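Hypothetical 41.8 kDa protein in SPO13-ARG4 intergenic region (Saccharomyces cerevisiae, PDB 2A08) helps organise the actin cytoskeleton and supports fluid-phase endocytosis and vesicle trafficking, its SH3 domain being the part described here. Local coordinates at residues A[29-34]-A[40-45]. Residues are numbered along the deposited sequence; the frame is centred on the assembly and turned at random.
Sequences TILKKS and WWTGRT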
# COMPACT_ATOMS: atom_id res chain seq x y z
N THR A 29 4.31 -3.94 3.07
CA THR A 29 3.84 -5.25 3.45
C THR A 29 2.33 -5.24 3.28
O THR A 29 1.67 -4.35 3.81
CB THR A 29 4.18 -5.50 4.90
OG1 THR A 29 5.60 -5.64 5.04
CG2 THR A 29 3.56 -6.78 5.41
N ILE A 30 1.78 -6.19 2.53
CA ILE A 30 0.36 -6.28 2.33
C ILE A 30 -0.31 -7.06 3.47
O ILE A 30 -0.03 -8.24 3.66
CB ILE A 30 0.02 -6.98 1.00
CG1 ILE A 30 0.73 -6.32 -0.20
CG2 ILE A 30 -1.47 -7.04 0.84
CD1 ILE A 30 0.36 -4.94 -0.44
N LEU A 31 -1.13 -6.37 4.24
CA LEU A 31 -1.92 -7.01 5.31
C LEU A 31 -3.15 -7.72 4.72
O LEU A 31 -3.48 -8.84 5.14
CB LEU A 31 -2.32 -5.97 6.38
CG LEU A 31 -1.15 -5.23 7.05
CD1 LEU A 31 -1.66 -4.37 8.18
CD2 LEU A 31 -0.07 -6.19 7.57
N LYS A 32 -3.79 -7.08 3.74
CA LYS A 32 -4.93 -7.67 3.04
C LYS A 32 -5.10 -6.97 1.71
O LYS A 32 -4.98 -5.77 1.63
CB LYS A 32 -6.21 -7.55 3.86
CG LYS A 32 -7.37 -8.40 3.25
CD LYS A 32 -8.46 -8.62 4.21
CE LYS A 32 -9.61 -9.41 3.55
NZ LYS A 32 -9.27 -10.80 3.30
N LYS A 33 -5.37 -7.75 0.65
CA LYS A 33 -5.66 -7.19 -0.66
C LYS A 33 -6.78 -7.97 -1.29
O LYS A 33 -7.09 -9.09 -0.89
CB LYS A 33 -4.44 -7.27 -1.58
CG LYS A 33 -3.93 -8.68 -1.86
CD LYS A 33 -2.71 -8.60 -2.77
CE LYS A 33 -3.06 -8.44 -4.24
NZ LYS A 33 -3.82 -9.55 -4.89
N SER A 34 -7.35 -7.37 -2.33
CA SER A 34 -8.34 -7.99 -3.20
C SER A 34 -7.56 -8.43 -4.43
O SER A 34 -6.35 -8.36 -4.46
CB SER A 34 -9.45 -7.00 -3.56
OG SER A 34 -9.01 -5.98 -4.47
N TRP A 40 -9.13 -0.55 -2.67
CA TRP A 40 -8.26 -0.04 -1.62
C TRP A 40 -7.70 -1.21 -0.86
O TRP A 40 -8.46 -1.93 -0.26
CB TRP A 40 -9.04 0.92 -0.70
CG TRP A 40 -9.28 2.22 -1.43
CD1 TRP A 40 -10.25 2.47 -2.37
CD2 TRP A 40 -8.50 3.42 -1.36
NE1 TRP A 40 -10.13 3.74 -2.87
CE2 TRP A 40 -9.07 4.36 -2.26
CE3 TRP A 40 -7.43 3.84 -0.57
CZ2 TRP A 40 -8.56 5.65 -2.42
CZ3 TRP A 40 -6.95 5.16 -0.73
CH2 TRP A 40 -7.51 6.01 -1.65
N TRP A 41 -6.38 -1.36 -0.83
CA TRP A 41 -5.72 -2.46 -0.16
C TRP A 41 -5.20 -1.99 1.19
O TRP A 41 -5.15 -0.79 1.41
CB TRP A 41 -4.57 -2.96 -1.04
CG TRP A 41 -5.04 -3.71 -2.30
CD1 TRP A 41 -6.30 -4.00 -2.68
CD2 TRP A 41 -4.18 -4.25 -3.29
NE1 TRP A 41 -6.29 -4.72 -3.86
CE2 TRP A 41 -4.99 -4.87 -4.26
CE3 TRP A 41 -2.80 -4.26 -3.48
CZ2 TRP A 41 -4.47 -5.49 -5.38
CZ3 TRP A 41 -2.30 -4.90 -4.61
CH2 TRP A 41 -3.12 -5.48 -5.54
N THR A 42 -4.78 -2.92 2.04
CA THR A 42 -4.32 -2.61 3.39
C THR A 42 -2.88 -3.01 3.58
O THR A 42 -2.51 -4.16 3.35
CB THR A 42 -5.23 -3.29 4.36
OG1 THR A 42 -6.57 -2.84 4.08
CG2 THR A 42 -4.95 -2.83 5.80
N GLY A 43 -2.04 -2.07 4.02
CA GLY A 43 -0.62 -2.33 4.15
C GLY A 43 0.05 -1.70 5.34
O GLY A 43 -0.56 -0.99 6.14
N ARG A 44 1.34 -2.00 5.43
CA ARG A 44 2.20 -1.55 6.53
C ARG A 44 3.55 -1.15 5.95
O ARG A 44 4.09 -1.89 5.15
CB ARG A 44 2.41 -2.71 7.50
CG ARG A 44 3.36 -2.45 8.69
CD ARG A 44 3.16 -3.48 9.84
NE ARG A 44 3.52 -4.87 9.48
CZ ARG A 44 3.17 -5.99 10.17
NH1 ARG A 44 2.36 -5.94 11.23
NH2 ARG A 44 3.59 -7.17 9.76
N THR A 45 4.13 -0.03 6.35
CA THR A 45 5.52 0.25 6.00
C THR A 45 6.11 1.20 7.04
O THR A 45 5.42 2.08 7.51
CB THR A 45 5.61 0.80 4.54
OG1 THR A 45 6.98 0.87 4.11
CG2 THR A 45 5.09 2.21 4.44
O HOH W 1 5.94 -5.23 7.88
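T29 and R44 form a hydrogen-bonded antiparallel pair between strands 27-30 and 40-45, the second and third strands of the SH3 barrel, joined as a hairpin with K33 and S34 packed against W41 at its n-Src loop end. T29 N gives to R44 O and R44 N to T29 O, both at 2.9 Å; a water links T29 OG1 to R44 NE. I30 then faces G43, where a modelled CB would lie about 3.1 Å from T29 O, so a side chain would probably be crowded. Next comes a classic beta bulge, in which L31 and K32 both oppose T42: L31 N (2.8 Å) and K32 N (3.2 Å) reach T42 O from the same face of its carbonyl plane. L31 CD2 sits over one face of the R44 guanidinium. Beyond the bulge, K33 CB lies over the five-membered ring of W41 in a CH-pi contact; the bend at chi3 (-81°) lays CE over the six-membered ring, and chi4 (-63°) brings NZ to S34 O (2.8 Å). In the indole plane, W41 NE1 donates to S34 OG (3.1 Å), which also bonds D39. Without the indole, as with an alanine at W41, the K33 methylenes would probably lose their platform and S34 OG its indole donor. W41 also touches V57 and V59.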